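Local coordinates for protein neuraminidase (Influenza A virus, PDB 4K3Y) that is a neuraminidase-like surface protein of a bat influenza A virus, a calcium-binding beta-propeller whose enzymatic activity is uncertain, at residues G210-L222 with K233-R245. Residues are numbered along the deposited sequence; the frame is centred on the assembly and turned at random.
With CA (calcium ion), chain M.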
loop_
_atom_site.group_PDB
_atom_site.type_symbol
_atom_site.label_atom_id
_atom_site.label_comp_id
_atom_site.label_asym_id
_atom_site.label_seq_id
_atom_site.Cartn_x
_atom_site.Cartn_y
_atom_site.Cartn_z
ATOM N N GLY C 210 26.795 -21.196 15.247
ATOM C CA GLY C 210 25.705 -22.028 15.719
ATOM C C GLY C 210 25.515 -21.945 17.225
ATOM O O GLY C 210 26.240 -21.219 17.920
ATOM N N THR C 211 24.530 -22.693 17.717
ATOM C CA THR C 211 24.244 -22.804 19.143
ATOM C C THR C 211 24.335 -24.274 19.575
ATOM O O THR C 211 23.647 -25.138 19.008
ATOM C CB THR C 211 22.829 -22.242 19.480
ATOM O OG1 THR C 211 22.737 -20.879 19.042
ATOM C CG2 THR C 211 22.550 -22.309 20.983
ATOM N N ASN C 212 25.188 -24.568 20.558
ATOM C CA ASN C 212 25.251 -25.931 21.080
ATOM C C ASN C 212 24.409 -26.090 22.349
ATOM O O ASN C 212 24.822 -25.650 23.450
ATOM C CB ASN C 212 26.693 -26.333 21.380
ATOM C CG ASN C 212 26.865 -27.829 21.528
ATOM O OD1 ASN C 212 25.989 -28.534 22.032
ATOM N ND2 ASN C 212 28.015 -28.323 21.090
ATOM N N LEU C 213 23.248 -26.734 22.196
ATOM C CA LEU C 213 22.351 -26.981 23.327
ATOM C C LEU C 213 22.669 -28.255 24.129
ATOM O O LEU C 213 21.927 -28.652 25.041
ATOM C CB LEU C 213 20.866 -26.926 22.915
ATOM C CG LEU C 213 20.412 -25.540 22.440
ATOM C CD1 LEU C 213 20.615 -25.393 20.933
ATOM C CD2 LEU C 213 18.973 -25.271 22.831
ATOM N N TRP C 214 23.793 -28.871 23.801
ATOM C CA TRP C 214 24.163 -30.151 24.378
ATOM C C TRP C 214 25.299 -30.056 25.392
ATOM O O TRP C 214 25.083 -30.293 26.582
ATOM C CB TRP C 214 24.535 -31.122 23.254
ATOM C CG TRP C 214 25.049 -32.457 23.701
ATOM C CD1 TRP C 214 24.897 -33.041 24.931
ATOM C CD2 TRP C 214 25.798 -33.382 22.905
ATOM N NE1 TRP C 214 25.510 -34.273 24.944
ATOM C CE2 TRP C 214 26.072 -34.507 23.716
ATOM C CE3 TRP C 214 26.262 -33.368 21.583
ATOM C CZ2 TRP C 214 26.790 -35.608 23.248
ATOM C CZ3 TRP C 214 26.977 -34.461 21.121
ATOM C CH2 TRP C 214 27.236 -35.567 21.954
ATOM N N ASN C 215 26.494 -29.701 24.917
ATOM C CA ASN C 215 27.729 -29.879 25.685
ATOM C C ASN C 215 28.766 -28.759 25.522
ATOM O O ASN C 215 29.961 -29.000 25.688
ATOM C CB ASN C 215 28.385 -31.186 25.242
ATOM C CG ASN C 215 28.585 -31.244 23.741
ATOM O OD1 ASN C 215 28.217 -30.321 23.018
ATOM N ND2 ASN C 215 29.183 -32.320 23.267
ATOM N N ASP C 216 28.328 -27.550 25.184
ATOM C CA ASP C 216 29.255 -26.428 24.995
ATOM C C ASP C 216 28.619 -25.090 25.324
ATOM O O ASP C 216 27.603 -24.749 24.744
ATOM C CB ASP C 216 29.754 -26.366 23.545
ATOM C CG ASP C 216 30.944 -25.427 23.380
ATOM O OD1 ASP C 216 31.461 -24.927 24.414
ATOM O OD2 ASP C 216 31.380 -25.210 22.224
ATOM N N ALA C 217 29.248 -24.328 26.219
ATOM C CA ALA C 217 28.810 -22.971 26.570
ATOM C C ALA C 217 29.471 -21.899 25.706
ATOM O O ALA C 217 29.124 -20.715 25.807
ATOM C CB ALA C 217 29.091 -22.675 28.028
ATOM N N LYS C 218 30.454 -22.306 24.904
ATOM C CA LYS C 218 30.927 -21.485 23.789
ATOM C C LYS C 218 30.045 -21.778 22.581
ATOM O O LYS C 218 29.142 -22.616 22.650
ATOM C CB LYS C 218 32.374 -21.815 23.431
ATOM C CG LYS C 218 33.423 -21.483 24.474
ATOM C CD LYS C 218 34.778 -21.912 23.924
ATOM C CE LYS C 218 35.864 -22.034 24.970
ATOM N NZ LYS C 218 37.121 -22.537 24.338
ATOM N N ARG C 219 30.298 -21.104 21.468
ATOM C CA ARG C 219 29.472 -21.338 20.284
ATOM C C ARG C 219 30.254 -22.027 19.166
ATOM O O ARG C 219 31.395 -21.664 18.895
ATOM C CB ARG C 219 28.833 -20.028 19.796
ATOM C CG ARG C 219 27.938 -19.334 20.835
ATOM C CD ARG C 219 27.303 -18.069 20.275
ATOM N NE ARG C 219 26.207 -17.576 21.109
ATOM C CZ ARG C 219 24.996 -18.128 21.163
ATOM N NH1 ARG C 219 24.708 -19.196 20.431
ATOM N NH2 ARG C 219 24.067 -17.613 21.955
ATOM N N PRO C 220 29.644 -23.039 18.521
ATOM C CA PRO C 220 30.318 -23.691 17.387
ATOM C C PRO C 220 30.333 -22.788 16.152
ATOM O O PRO C 220 29.446 -21.932 16.000
ATOM C CB PRO C 220 29.457 -24.939 17.141
ATOM C CG PRO C 220 28.089 -24.573 17.673
ATOM C CD PRO C 220 28.359 -23.687 18.861
ATOM N N PHE C 221 31.326 -22.987 15.285
ATOM C CA PHE C 221 31.521 -22.143 14.108
ATOM C C PHE C 221 31.701 -22.945 12.812
ATOM O O PHE C 221 32.317 -24.006 12.811
ATOM C CB PHE C 221 32.740 -21.255 14.321
ATOM C CG PHE C 221 32.732 -20.010 13.493
ATOM C CD1 PHE C 221 32.004 -18.905 13.902
ATOM C CD2 PHE C 221 33.457 -19.933 12.312
ATOM C CE1 PHE C 221 31.989 -17.739 13.150
ATOM C CE2 PHE C 221 33.449 -18.768 11.548
ATOM C CZ PHE C 221 32.712 -17.670 11.970
ATOM N N LEU C 222 31.178 -22.413 11.711
ATOM C CA LEU C 222 31.268 -23.058 10.412
ATOM C C LEU C 222 31.725 -22.047 9.362
ATOM O O LEU C 222 31.386 -20.859 9.436
ATOM C CB LEU C 222 29.890 -23.591 9.996
ATOM C CG LEU C 222 29.710 -24.937 9.283
ATOM C CD1 LEU C 222 28.432 -24.921 8.455
ATOM C CD2 LEU C 222 30.902 -25.334 8.433
ATOM N N LYS C 233 34.884 -24.815 13.200
ATOM C CA LYS C 233 35.898 -24.343 14.137
ATOM C C LYS C 233 35.345 -24.169 15.547
ATOM O O LYS C 233 34.137 -24.143 15.756
ATOM C CB LYS C 233 36.539 -23.051 13.639
ATOM C CG LYS C 233 36.910 -23.097 12.170
ATOM C CD LYS C 233 38.061 -22.160 11.859
ATOM C CE LYS C 233 38.458 -22.245 10.397
ATOM N NZ LYS C 233 39.536 -21.266 10.080
ATOM N N GLU C 234 36.239 -24.077 16.521
ATOM C CA GLU C 234 35.827 -23.813 17.892
ATOM C C GLU C 234 36.620 -22.646 18.447
ATOM O O GLU C 234 37.848 -22.686 18.479
ATOM C CB GLU C 234 36.033 -25.033 18.777
ATOM C CG GLU C 234 35.776 -24.748 20.244
ATOM C CD GLU C 234 34.298 -24.854 20.613
ATOM O OE1 GLU C 234 33.498 -25.302 19.762
ATOM O OE2 GLU C 234 33.940 -24.501 21.758
ATOM N N PRO C 235 35.917 -21.599 18.888
ATOM C CA PRO C 235 36.569 -20.394 19.409
ATOM C C PRO C 235 37.463 -20.704 20.603
ATOM O O PRO C 235 37.096 -21.471 21.504
ATOM C CB PRO C 235 35.392 -19.493 19.815
ATOM C CG PRO C 235 34.226 -20.414 19.970
ATOM C CD PRO C 235 34.450 -21.523 18.983
ATOM N N CYS C 236 38.648 -20.109 20.580
ATOM C CA CYS C 236 39.655 -20.346 21.597
ATOM C C CYS C 236 39.571 -19.262 22.674
ATOM O O CYS C 236 40.531 -19.011 23.404
ATOM C CB CYS C 236 41.044 -20.389 20.944
ATOM S SG CYS C 236 41.240 -21.702 19.695
ATOM N N LEU C 237 38.404 -18.636 22.780
ATOM C CA LEU C 237 38.226 -17.502 23.684
ATOM C C LEU C 237 37.351 -17.799 24.906
ATOM O O LEU C 237 36.215 -18.271 24.793
ATOM C CB LEU C 237 37.675 -16.301 22.912
ATOM C CG LEU C 237 38.687 -15.240 22.465
ATOM C CD1 LEU C 237 40.017 -15.857 22.090
ATOM C CD2 LEU C 237 38.135 -14.458 21.293
ATOM N N GLY C 238 37.902 -17.498 26.076
ATOM C CA GLY C 238 37.240 -17.748 27.338
ATOM C C GLY C 238 36.092 -16.801 27.624
ATOM O O GLY C 238 35.465 -16.910 28.679
ATOM N N PHE C 239 35.824 -15.874 26.698
ATOM C CA PHE C 239 34.631 -15.005 26.752
ATOM C C PHE C 239 33.413 -15.765 26.200
ATOM O O PHE C 239 33.178 -15.812 24.987
ATOM C CB PHE C 239 34.869 -13.728 25.950
ATOM C CG PHE C 239 33.808 -12.667 26.140
ATOM C CD1 PHE C 239 33.726 -11.959 27.330
ATOM C CD2 PHE C 239 32.922 -12.344 25.108
ATOM C CE1 PHE C 239 32.770 -10.960 27.508
ATOM C CE2 PHE C 239 31.957 -11.350 25.283
ATOM C CZ PHE C 239 31.879 -10.658 26.483
ATOM N N LEU C 240 32.643 -16.352 27.105
ATOM C CA LEU C 240 31.655 -17.353 26.736
ATOM C C LEU C 240 30.418 -16.774 26.069
ATOM O O LEU C 240 29.673 -16.000 26.682
ATOM C CB LEU C 240 31.257 -18.162 27.972
ATOM C CG LEU C 240 32.415 -18.914 28.621
ATOM C CD1 LEU C 240 31.908 -19.847 29.710
ATOM C CD2 LEU C 240 33.199 -19.681 27.566
ATOM N N GLY C 241 30.186 -17.202 24.829
ATOM C CA GLY C 241 29.119 -16.671 24.004
ATOM C C GLY C 241 27.690 -17.114 24.295
ATOM O O GLY C 241 26.745 -16.325 24.103
ATOM N N ASP C 242 27.502 -18.358 24.736
ATOM C CA ASP C 242 26.140 -18.868 24.913
ATOM C C ASP C 242 25.467 -18.363 26.184
ATOM O O ASP C 242 26.102 -17.779 27.078
ATOM C CB ASP C 242 26.095 -20.404 24.891
ATOM C CG ASP C 242 24.888 -20.937 24.156
ATOM O OD1 ASP C 242 23.818 -20.291 24.282
ATOM O OD2 ASP C 242 25.029 -21.966 23.438
ATOM N N THR C 243 24.163 -18.594 26.237
ATOM C CA THR C 243 23.367 -18.398 27.435
ATOM C C THR C 243 22.371 -19.552 27.437
ATOM O O THR C 243 21.544 -19.650 26.528
ATOM C CB THR C 243 22.604 -17.058 27.404
ATOM O OG1 THR C 243 23.535 -15.963 27.439
ATOM C CG2 THR C 243 21.646 -16.956 28.602
ATOM N N PRO C 244 22.411 -20.409 28.474
ATOM C CA PRO C 244 23.198 -20.278 29.709
ATOM C C PRO C 244 24.688 -20.530 29.560
ATOM O O PRO C 244 25.157 -20.932 28.477
ATOM C CB PRO C 244 22.616 -21.366 30.601
ATOM C CG PRO C 244 22.121 -22.392 29.665
ATOM C CD PRO C 244 21.608 -21.647 28.472
ATOM N N ARG C 245 25.404 -20.304 30.668
ATOM C CA ARG C 245 26.858 -20.405 30.721
ATOM C C ARG C 245 27.349 -20.189 32.154
ATOM O O ARG C 245 26.624 -19.665 33.001
ATOM C CB ARG C 245 27.499 -19.371 29.775
ATOM C CG ARG C 245 27.294 -17.914 30.194
ATOM C CD ARG C 245 28.133 -16.970 29.336
ATOM N NE ARG C 245 28.167 -15.612 29.885
ATOM C CZ ARG C 245 27.289 -14.664 29.586
ATOM N NH1 ARG C 245 26.307 -14.911 28.728
ATOM N NH2 ARG C 245 27.394 -13.472 30.143
HETATM CA CA CA M . 25.035 -24.034 25.788
#
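One face of the Arg219 guanidinium is covered by Asp242, whose alpha carbon, Asp242 CA, lies 3.6 Å above the plane, offset toward its rim. At the guanidinium's edge, in plane, lie Gly210 O and Thr211 CB, and NH1 donates to Thr211 OG1. Asp242 OD1 sits over the same group, 3.6 Å from Arg219 NH2, well out of plane: the salt bridge is one of charge, without an N-H aimed at the oxygen. NH2 instead bonds Ile264 O, and NE makes a weak bond to Gly241 O. The side chains of Asp216 and Glu234 come from opposite directions, their carboxylate planes 32° apart, with Asp216 OD2 2.7 Å from Glu234 OE2. Lys218, extended beyond CG, runs past Glu234 at roughly a right angle and packs CG against Leu240 CD2; its NZ donates to Pro235 O in the carbonyl plane (3.0 Å) and also to Asp254 O. A backbone bond from Asp242 N to Ala217 O ties the metal loop to the chain leaving this propeller blade, and Phe221 and Lys233 form an antiparallel hydrogen-bonded pair between the blade's third and fourth strands. Asn212 O and Asp216 O bind the calcium ion with Gly262 O, and Asp242 OD2 lies 3.1 Å from the metal. Together, calcium and Arg219 would favour a charged Asp242.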